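PDB 4H40: putative cell adhesion protein from Bacteroides fragilis, which is of uncharacterised function but, as a fimbrillin-like protein, probably acts as a component of a bacterial pilus involved in cell adhesion. Local coordinates for residues 46-51 and 174-179; 54-59 and 98-103; 77-82 and 88-93. All blocks are in the same frame, centred on the assembly; numbering follows the deposited sequence.

How the contacts relate
Followed from the N terminus, the three contacts are concentric and none crosses another. Contact 1 closes the widest loop, from 46-51 to 174-179, and sets the segment before strand 56-62 against the start of strand 177-190. Within that loop, contact 2 brings the beginning of strand 56-62 to the segment 98-103. Innermost is contact 3, the hairpin of strands 74-79 and 88-94. The neighbouring strands 56-62 and 74-79 join contacts 2 and 3, with Gly-54 and Ser-55 paired to Val-78. Leu-174 connects the outermost contact to the others by packing on Ile-57, Leu-59 and Leu-89, while Leu-51 also reaches Ile-57.

Contact 1: 46-51 and 174-179; sequences RPIFLL and LPPIIN
Leu-51 meets Ile-177, and Ile-48 meets Pro-176, where an irregular segment passes the beginning of strand 177-190 in this member of the fimbrillin-like family, which belongs to the transthyretin clan. The spacing shows that the two are not paired strands: Ile-48 CA and Pro-176 CA, the nearest such pair, are 7.4 Å apart. Residues 22-24 carry the backbone bonds instead: Tyr-23 to Phe-49, and Gly-22 and Tyr-24 to Ile-177.

The buried end of the contact belongs to Leu-51 and Ile-177. One methyl of the leucine does the touching, with Leu-51 CD2 4.0 Å from Ile-177 CD1, and the two side chains cross at about a right angle. In Ile-177 the first torsion (chi1 57°) lodges CG1 between the backbone N and the carbonyl carbon, and an extended second torsion carries CD1 onward to the leucine. Ile-177 also packs on Ile-119 and Leu-51 on Ile-57, so this pair extends into the interior formed with strands 113-121 and 56-62.

Nearer the surface, the branch methyl of Ile-48 approaches the proline ring, with Ile-48 CG2 4.4 Å from Pro-176 CB. Both side chains also rest against Tyr-24, which they share as a neighbour. Arg-46 adds a looser fringe: its guanidinium has a weak hydrogen bond to Pro-25 O, and on an oblique approach Arg-46 NH2 lies 4.4 Å from Ile-178 CD1, a loose contact.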
loop_
_atom_site.group_PDB
_atom_site.type_symbol
_atom_site.label_atom_id
_atom_site.label_comp_id
_atom_site.label_asym_id
_atom_site.label_seq_id
_atom_site.Cartn_x
_atom_site.Cartn_y
_atom_site.Cartn_z
ATOM N N ARG B 46 -3.286 6.369 -26.554
ATOM C CA ARG B 46 -2.026 6.690 -25.905
ATOM C C ARG B 46 -1.246 7.683 -26.741
ATOM O O ARG B 46 -1.148 7.504 -27.962
ATOM C CB ARG B 46 -1.200 5.427 -25.652
ATOM C CG ARG B 46 -1.737 4.582 -24.497
ATOM C CD ARG B 46 -1.107 4.912 -23.159
ATOM N NE ARG B 46 0.349 4.796 -23.174
ATOM C CZ ARG B 46 1.008 3.682 -22.884
ATOM N NH1 ARG B 46 0.346 2.567 -22.594
ATOM N NH2 ARG B 46 2.331 3.667 -22.900
ATOM N N PRO B 47 -0.719 8.766 -26.121
ATOM C CA PRO B 47 0.070 9.727 -26.911
ATOM C C PRO B 47 1.468 9.201 -27.178
ATOM O O PRO B 47 2.042 8.446 -26.370
ATOM C CB PRO B 47 0.104 10.985 -26.049
ATOM C CG PRO B 47 -0.303 10.567 -24.662
ATOM C CD PRO B 47 -0.752 9.130 -24.684
ATOM N N ILE B 48 2.011 9.616 -28.322
ATOM C CA ILE B 48 3.356 9.266 -28.748
ATOM C C ILE B 48 4.259 10.467 -28.504
ATOM O O ILE B 48 3.937 11.580 -28.933
ATOM C CB ILE B 48 3.351 8.811 -30.235
ATOM C CG1 ILE B 48 2.571 7.505 -30.369
ATOM C CG2 ILE B 48 4.768 8.641 -30.787
ATOM C CD1 ILE B 48 1.827 7.381 -31.570
ATOM N N PHE B 49 5.386 10.239 -27.820
ATOM C CA PHE B 49 6.392 11.254 -27.565
ATOM C C PHE B 49 7.480 11.153 -28.607
ATOM O O PHE B 49 7.613 10.111 -29.243
ATOM C CB PHE B 49 6.989 11.076 -26.167
ATOM C CG PHE B 49 6.125 11.499 -25.002
ATOM C CD1 PHE B 49 4.814 11.919 -25.200
ATOM C CD2 PHE B 49 6.611 11.439 -23.698
ATOM C CE1 PHE B 49 3.998 12.253 -24.118
ATOM C CE2 PHE B 49 5.801 11.810 -22.615
ATOM C CZ PHE B 49 4.496 12.217 -22.834
ATOM N N LEU B 50 8.263 12.234 -28.791
ATOM C CA LEU B 50 9.393 12.206 -29.718
ATOM C C LEU B 50 10.501 11.454 -29.054
ATOM O O LEU B 50 10.634 11.575 -27.832
ATOM C CB LEU B 50 9.888 13.614 -30.071
ATOM C CG LEU B 50 8.947 14.630 -30.678
ATOM C CD1 LEU B 50 9.655 15.958 -30.791
ATOM C CD2 LEU B 50 8.476 14.201 -32.051
ATOM N N LEU B 51 11.323 10.718 -29.828
ATOM C CA LEU B 51 12.483 10.021 -29.273
ATOM C C LEU B 51 13.370 11.073 -28.626
ATOM O O LEU B 51 13.503 12.164 -29.179
ATOM C CB LEU B 51 13.232 9.234 -30.368
ATOM C CG LEU B 51 12.423 8.165 -31.112
ATOM C CD1 LEU B 51 13.202 7.591 -32.288
ATOM C CD2 LEU B 51 11.981 7.049 -30.174
ATOM N N LEU B 174 9.574 4.384 -39.579
ATOM C CA LEU B 174 9.676 3.539 -38.405
ATOM C C LEU B 174 8.411 3.572 -37.602
ATOM O O LEU B 174 7.860 4.655 -37.390
ATOM C CB LEU B 174 10.855 3.937 -37.502
ATOM C CG LEU B 174 12.265 3.901 -38.072
ATOM C CD1 LEU B 174 13.249 3.950 -36.969
ATOM C CD2 LEU B 174 12.518 2.661 -38.873
ATOM N N PRO B 175 7.938 2.404 -37.110
ATOM C CA PRO B 175 6.773 2.426 -36.225
ATOM C C PRO B 175 7.173 2.936 -34.821
ATOM O O PRO B 175 8.369 2.938 -34.497
ATOM C CB PRO B 175 6.317 0.958 -36.198
ATOM C CG PRO B 175 7.302 0.189 -37.068
ATOM C CD PRO B 175 8.493 1.039 -37.228
ATOM N N PRO B 176 6.240 3.422 -33.974
ATOM C CA PRO B 176 6.660 3.835 -32.629
ATOM C C PRO B 176 7.167 2.620 -31.825
ATOM O O PRO B 176 6.840 1.473 -32.148
ATOM C CB PRO B 176 5.399 4.454 -32.023
ATOM C CG PRO B 176 4.266 3.887 -32.796
ATOM C CD PRO B 176 4.775 3.533 -34.156
ATOM N N ILE B 177 8.031 2.870 -30.823
ATOM C CA ILE B 177 8.586 1.819 -29.970
ATOM C C ILE B 177 8.025 2.001 -28.540
ATOM O O ILE B 177 7.415 3.012 -28.227
ATOM C CB ILE B 177 10.139 1.737 -30.067
ATOM C CG1 ILE B 177 10.841 3.079 -29.709
ATOM C CG2 ILE B 177 10.567 1.207 -31.451
ATOM C CD1 ILE B 177 12.409 3.107 -29.915
ATOM N N ILE B 178 8.151 0.996 -27.708
ATOM C CA ILE B 178 7.562 0.979 -26.371
ATOM C C ILE B 178 8.517 0.248 -25.448
ATOM O O ILE B 178 9.372 -0.519 -25.918
ATOM C CB ILE B 178 6.140 0.326 -26.468
ATOM C CG1 ILE B 178 5.311 0.449 -25.173
ATOM C CG2 ILE B 178 6.166 -1.097 -27.067
ATOM C CD1 ILE B 178 3.843 0.375 -25.367
ATOM N N ASN B 179 8.397 0.514 -24.145
ATOM C CA ASN B 179 9.241 -0.025 -23.072
ATOM C C ASN B 179 9.099 -1.518 -22.870
ATOM O O ASN B 179 7.986 -2.048 -22.787
ATOM C CB ASN B 179 8.927 0.670 -21.759
ATOM C CG ASN B 179 9.581 2.002 -21.654
ATOM O OD1 ASN B 179 10.804 2.101 -21.480
ATOM N ND2 ASN B 179 8.784 3.036 -21.839
#

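Contact 2: 54-59 and 98-103; sequences GSTIRL and GAVISS
Thr-56 reaches across to Gly-98 and Val-100, joining the first strand of an antiparallel run, 56-62, 74-79 and 88-94, to the weakly bonded strand near 100-102 that ends it. Thr-56 and Val-100 both pack on Leu-77 of the intervening strand 74-79, consistent with the run curling in this fimbrillin-like protein so that its first and last strands meet on that face.

Along the first segment, Gly-54 and Ser-55 bond through their backbones to Val-78, leading into strand 56-62. Thr-56 then carries the contact with both branches. Its hydroxyl donates to the backbone, Thr-56 OG1 lying 2.7 Å from Gly-98 O, in the carbonyl plane and on a lone pair, with a C=O...donor angle of 140°. The same OG1 is hydrogen-bonded to Ala-123 N, so two backbone partners hold this buried hydroxyl. The methyl branch of Thr-56 lies anti to its own carbonyl carbon, which brings CG2 to 3.8 Å from Val-100 CG1. After it, Ile-57 turns to the other side and packs on Ile-119, whereas Arg-58 sends its guanidinium to Ala-123 O through NH2, to Ser-73 OG through NH1 and to Lys-124 O through NE.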
loop_
_atom_site.group_PDB
_atom_site.type_symbol
_atom_site.label_atom_id
_atom_site.label_comp_id
_atom_site.label_asym_id
_atom_site.label_seq_id
_atom_site.Cartn_x
_atom_site.Cartn_y
_atom_site.Cartn_z
ATOM N N GLY B 54 19.616 12.849 -28.376
ATOM C CA GLY B 54 20.866 12.228 -27.945
ATOM C C GLY B 54 20.798 10.729 -27.740
ATOM O O GLY B 54 21.830 10.081 -27.545
ATOM N N SER B 55 19.583 10.161 -27.767
ATOM C CA SER B 55 19.376 8.720 -27.643
ATOM C C SER B 55 19.766 8.036 -28.945
ATOM O O SER B 55 19.901 8.698 -29.974
ATOM C CB SER B 55 17.932 8.398 -27.264
ATOM O OG SER B 55 17.026 8.628 -28.326
ATOM N N THR B 56 20.005 6.727 -28.888
ATOM C CA THR B 56 20.390 5.976 -30.079
ATOM C C THR B 56 19.362 4.911 -30.362
ATOM O O THR B 56 18.700 4.432 -29.433
ATOM C CB THR B 56 21.795 5.341 -29.948
ATOM O OG1 THR B 56 21.818 4.416 -28.855
ATOM C CG2 THR B 56 22.904 6.374 -29.810
ATOM N N ILE B 57 19.207 4.559 -31.645
ATOM C CA ILE B 57 18.323 3.480 -32.069
ATOM C C ILE B 57 19.137 2.527 -32.920
ATOM O O ILE B 57 20.007 2.976 -33.654
ATOM C CB ILE B 57 16.998 3.929 -32.784
ATOM C CG1 ILE B 57 17.215 4.498 -34.173
ATOM C CG2 ILE B 57 16.137 4.866 -31.952
ATOM C CD1 ILE B 57 16.651 3.623 -35.212
ATOM N N ARG B 58 18.884 1.225 -32.800
ATOM C CA ARG B 58 19.469 0.184 -33.643
ATOM C C ARG B 58 18.416 -0.356 -34.601
ATOM O O ARG B 58 17.346 -0.789 -34.177
ATOM C CB ARG B 58 20.074 -0.984 -32.845
ATOM C CG ARG B 58 20.436 -2.190 -33.745
ATOM C CD ARG B 58 21.246 -3.270 -33.067
ATOM N NE ARG B 58 22.456 -2.734 -32.444
ATOM C CZ ARG B 58 23.631 -2.597 -33.047
ATOM N NH1 ARG B 58 23.790 -2.982 -34.307
ATOM N NH2 ARG B 58 24.661 -2.085 -32.391
ATOM N N LEU B 59 18.742 -0.373 -35.875
ATOM C CA LEU B 59 17.877 -0.932 -36.889
ATOM C C LEU B 59 18.376 -2.352 -37.142
ATOM O O LEU B 59 19.529 -2.510 -37.531
ATOM C CB LEU B 59 17.952 -0.028 -38.134
ATOM C CG LEU B 59 16.907 -0.181 -39.228
ATOM C CD1 LEU B 59 15.553 0.293 -38.775
ATOM C CD2 LEU B 59 17.297 0.647 -40.409
ATOM N N GLY B 98 25.211 0.720 -26.663
ATOM C CA GLY B 98 24.506 1.706 -27.470
ATOM C C GLY B 98 24.948 3.150 -27.337
ATOM O O GLY B 98 24.262 4.044 -27.833
ATOM N N ALA B 99 26.081 3.403 -26.674
ATOM C CA ALA B 99 26.617 4.763 -26.530
ATOM C C ALA B 99 27.462 5.115 -27.759
ATOM O O ALA B 99 28.211 4.242 -28.223
ATOM C CB ALA B 99 27.456 4.857 -25.270
ATOM N N VAL B 100 27.366 6.367 -28.294
ATOM C CA VAL B 100 28.167 6.721 -29.486
ATOM C C VAL B 100 29.666 6.731 -29.131
ATOM O O VAL B 100 30.063 7.234 -28.072
ATOM C CB VAL B 100 27.742 8.010 -30.258
ATOM C CG1 VAL B 100 26.261 7.967 -30.644
ATOM C CG2 VAL B 100 28.060 9.289 -29.489
ATOM N N ILE B 101 30.474 6.101 -30.006
ATOM C CA ILE B 101 31.930 5.987 -29.849
ATOM C C ILE B 101 32.667 6.809 -30.919
ATOM O O ILE B 101 33.803 7.219 -30.665
ATOM C CB ILE B 101 32.445 4.517 -29.792
ATOM C CG1 ILE B 101 31.859 3.645 -30.936
ATOM C CG2 ILE B 101 32.185 3.915 -28.397
ATOM C CD1 ILE B 101 32.465 2.240 -31.115
ATOM N N SER B 102 32.081 7.047 -32.104
ATOM C CA SER B 102 32.814 7.857 -33.080
ATOM C C SER B 102 31.894 8.771 -33.908
ATOM O O SER B 102 30.651 8.673 -33.850
ATOM C CB SER B 102 33.704 7.000 -33.990
ATOM O OG SER B 102 32.993 6.191 -34.912
ATOM N N SER B 103 32.554 9.686 -34.661
ATOM C CA SER B 103 31.958 10.704 -35.518
ATOM C C SER B 103 31.243 10.075 -36.715
ATOM O O SER B 103 30.045 10.324 -36.900
ATOM C CB SER B 103 33.028 11.684 -35.998
ATOM O OG SER B 103 33.738 12.272 -34.919
#

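Contact 3: 77-82 and 88-93; sequences LVRNAG and LLYPCE
Leu-77 and Tyr-90 form one of the hydrogen-bonded pairs of an antiparallel beta hairpin, in which strands 74-79 and 88-94 are joined by the loop 80-87. The segment axes approach to 4.8 Å with 148° between their directions. Leu-77 and Tyr-90 exchange two backbone bonds, Leu-77 N to Tyr-90 O at 2.7 Å and Tyr-90 N to Leu-77 O at 2.9 Å. Arg-79 and Leu-88 make a second reciprocal pair, and Val-78 with Leu-89 is the non-hydrogen-bonded pair between them.

The better enclosed face carries Val-78, which is buried, and Leu-89, which is partly so. These side chains run side by side in the same direction, with Val-78 CG2 3.7 Å from Leu-89 CD2, and continue into Leu-51 and Ile-57 respectively.

The opposite face is enclosed at one end, where buried Cys-92 places its sulfur beside Leu-77 and Thr-56 and Val-100 pack on that leucine. It opens toward Tyr-90, Arg-79 and Ala-81. There Tyr-90 lies across the aliphatic start of Arg-79 at about a right angle, Tyr-90 CE1 being 3.6 Å from Arg-79 CB on an oblique approach. A bend at chi2 (-62°) turns the rest of the arginine away from the ring, and Arg-79 NH1 forms a salt bridge with Asp-53, whose carboxylate also accepts a bond from Asn-80 N. Beyond the strand, Asn-80 centres an inverse gamma turn closed by a weak bond from Ala-81 N to Arg-79 O. That turn swings the chain over Leu-88, whose methyl CD1 lies 3.9 Å from Ala-81 CB and 3.6 Å from Gly-82 N.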
loop_
_atom_site.group_PDB
_atom_site.type_symbol
_atom_site.label_atom_id
_atom_site.label_comp_id
_atom_site.label_asym_id
_atom_site.label_seq_id
_atom_site.Cartn_x
_atom_site.Cartn_y
_atom_site.Cartn_z
ATOM N N LEU B 77 21.824 8.201 -34.348
ATOM C CA LEU B 77 21.783 9.175 -33.258
ATOM C C LEU B 77 20.579 10.088 -33.479
ATOM O O LEU B 77 20.325 10.528 -34.604
ATOM C CB LEU B 77 23.093 9.975 -33.143
ATOM C CG LEU B 77 23.162 11.011 -32.012
ATOM C CD1 LEU B 77 23.291 10.355 -30.651
ATOM C CD2 LEU B 77 24.293 11.956 -32.217
ATOM N N VAL B 78 19.805 10.310 -32.420
ATOM C CA VAL B 78 18.598 11.133 -32.477
ATOM C C VAL B 78 18.957 12.583 -32.148
ATOM O O VAL B 78 19.656 12.847 -31.163
ATOM C CB VAL B 78 17.482 10.592 -31.523
ATOM C CG1 VAL B 78 16.225 11.474 -31.540
ATOM C CG2 VAL B 78 17.127 9.138 -31.828
ATOM N N ARG B 79 18.468 13.508 -32.976
ATOM C CA ARG B 79 18.578 14.950 -32.786
ATOM C C ARG B 79 17.253 15.564 -33.205
ATOM O O ARG B 79 16.855 15.468 -34.373
ATOM C CB ARG B 79 19.771 15.598 -33.533
ATOM C CG ARG B 79 21.174 15.256 -33.017
ATOM C CD ARG B 79 21.476 15.679 -31.586
ATOM N NE ARG B 79 22.699 15.024 -31.115
ATOM C CZ ARG B 79 23.086 14.952 -29.846
ATOM N NH1 ARG B 79 22.343 15.492 -28.885
ATOM N NH2 ARG B 79 24.212 14.329 -29.524
ATOM N N ASN B 80 16.546 16.155 -32.226
ATOM C CA ASN B 80 15.256 16.814 -32.419
ATOM C C ASN B 80 15.487 18.177 -33.084
ATOM O O ASN B 80 15.143 19.231 -32.539
ATOM C CB ASN B 80 14.501 16.921 -31.089
ATOM C CG ASN B 80 13.947 15.608 -30.585
ATOM O OD1 ASN B 80 14.017 14.559 -31.238
ATOM N ND2 ASN B 80 13.361 15.643 -29.409
ATOM N N ALA B 81 16.068 18.117 -34.301
ATOM C CA ALA B 81 16.457 19.257 -35.105
ATOM C C ALA B 81 15.545 19.472 -36.324
ATOM O O ALA B 81 15.758 20.439 -37.046
ATOM C CB ALA B 81 17.898 19.080 -35.556
ATOM N N GLY B 82 14.521 18.630 -36.511
ATOM C CA GLY B 82 13.568 18.736 -37.623
ATOM C C GLY B 82 12.601 19.911 -37.543
ATOM O O GLY B 82 12.653 20.699 -36.587
ATOM N N LEU B 88 15.307 13.801 -36.082
ATOM C CA LEU B 88 16.152 13.446 -37.232
ATOM C C LEU B 88 17.150 12.347 -36.825
ATOM O O LEU B 88 17.716 12.422 -35.727
ATOM C CB LEU B 88 16.880 14.671 -37.807
ATOM C CG LEU B 88 15.998 15.848 -38.274
ATOM C CD1 LEU B 88 16.840 17.002 -38.706
ATOM C CD2 LEU B 88 15.039 15.441 -39.394
ATOM N N LEU B 89 17.341 11.318 -37.689
ATOM C CA LEU B 89 18.204 10.150 -37.398
ATOM C C LEU B 89 19.517 10.175 -38.194
ATOM O O LEU B 89 19.513 10.128 -39.435
ATOM C CB LEU B 89 17.444 8.840 -37.661
ATOM C CG LEU B 89 16.157 8.635 -36.850
ATOM C CD1 LEU B 89 15.301 7.529 -37.441
ATOM C CD2 LEU B 89 16.459 8.318 -35.415
ATOM N N TYR B 90 20.645 10.257 -37.465
ATOM C CA TYR B 90 21.975 10.357 -38.058
ATOM C C TYR B 90 22.783 9.081 -37.885
ATOM O O TYR B 90 23.022 8.673 -36.750
ATOM C CB TYR B 90 22.752 11.533 -37.449
ATOM C CG TYR B 90 22.079 12.870 -37.648
ATOM C CD1 TYR B 90 21.162 13.354 -36.721
ATOM C CD2 TYR B 90 22.374 13.667 -38.758
ATOM C CE1 TYR B 90 20.528 14.584 -36.907
ATOM C CE2 TYR B 90 21.748 14.896 -38.955
ATOM C CZ TYR B 90 20.833 15.357 -38.023
ATOM O OH TYR B 90 20.230 16.578 -38.208
ATOM N N PRO B 91 23.274 8.474 -38.982
ATOM C CA PRO B 91 24.094 7.261 -38.839
ATOM C C PRO B 91 25.260 7.488 -37.878
ATOM O O PRO B 91 25.901 8.538 -37.911
ATOM C CB PRO B 91 24.583 6.991 -40.272
ATOM C CG PRO B 91 23.569 7.623 -41.140
ATOM C CD PRO B 91 23.101 8.845 -40.402
ATOM N N CYS B 92 25.480 6.541 -36.975
ATOM C CA CYS B 92 26.555 6.649 -35.998
ATOM C C CYS B 92 27.164 5.273 -35.718
ATOM O O CYS B 92 26.702 4.257 -36.251
ATOM C CB CYS B 92 26.057 7.322 -34.716
ATOM S SG CYS B 92 24.866 6.344 -33.757
ATOM N N GLU B 93 28.241 5.261 -34.922
ATOM C CA GLU B 93 28.929 4.050 -34.486
ATOM C C GLU B 93 28.803 3.985 -32.980
ATOM O O GLU B 93 29.002 5.001 -32.303
ATOM C CB GLU B 93 30.390 4.031 -34.951
ATOM C CG GLU B 93 30.553 3.828 -36.452
ATOM C CD GLU B 93 30.023 2.529 -37.035
ATOM O OE1 GLU B 93 30.124 1.472 -36.370
ATOM O OE2 GLU B 93 29.524 2.569 -38.182
#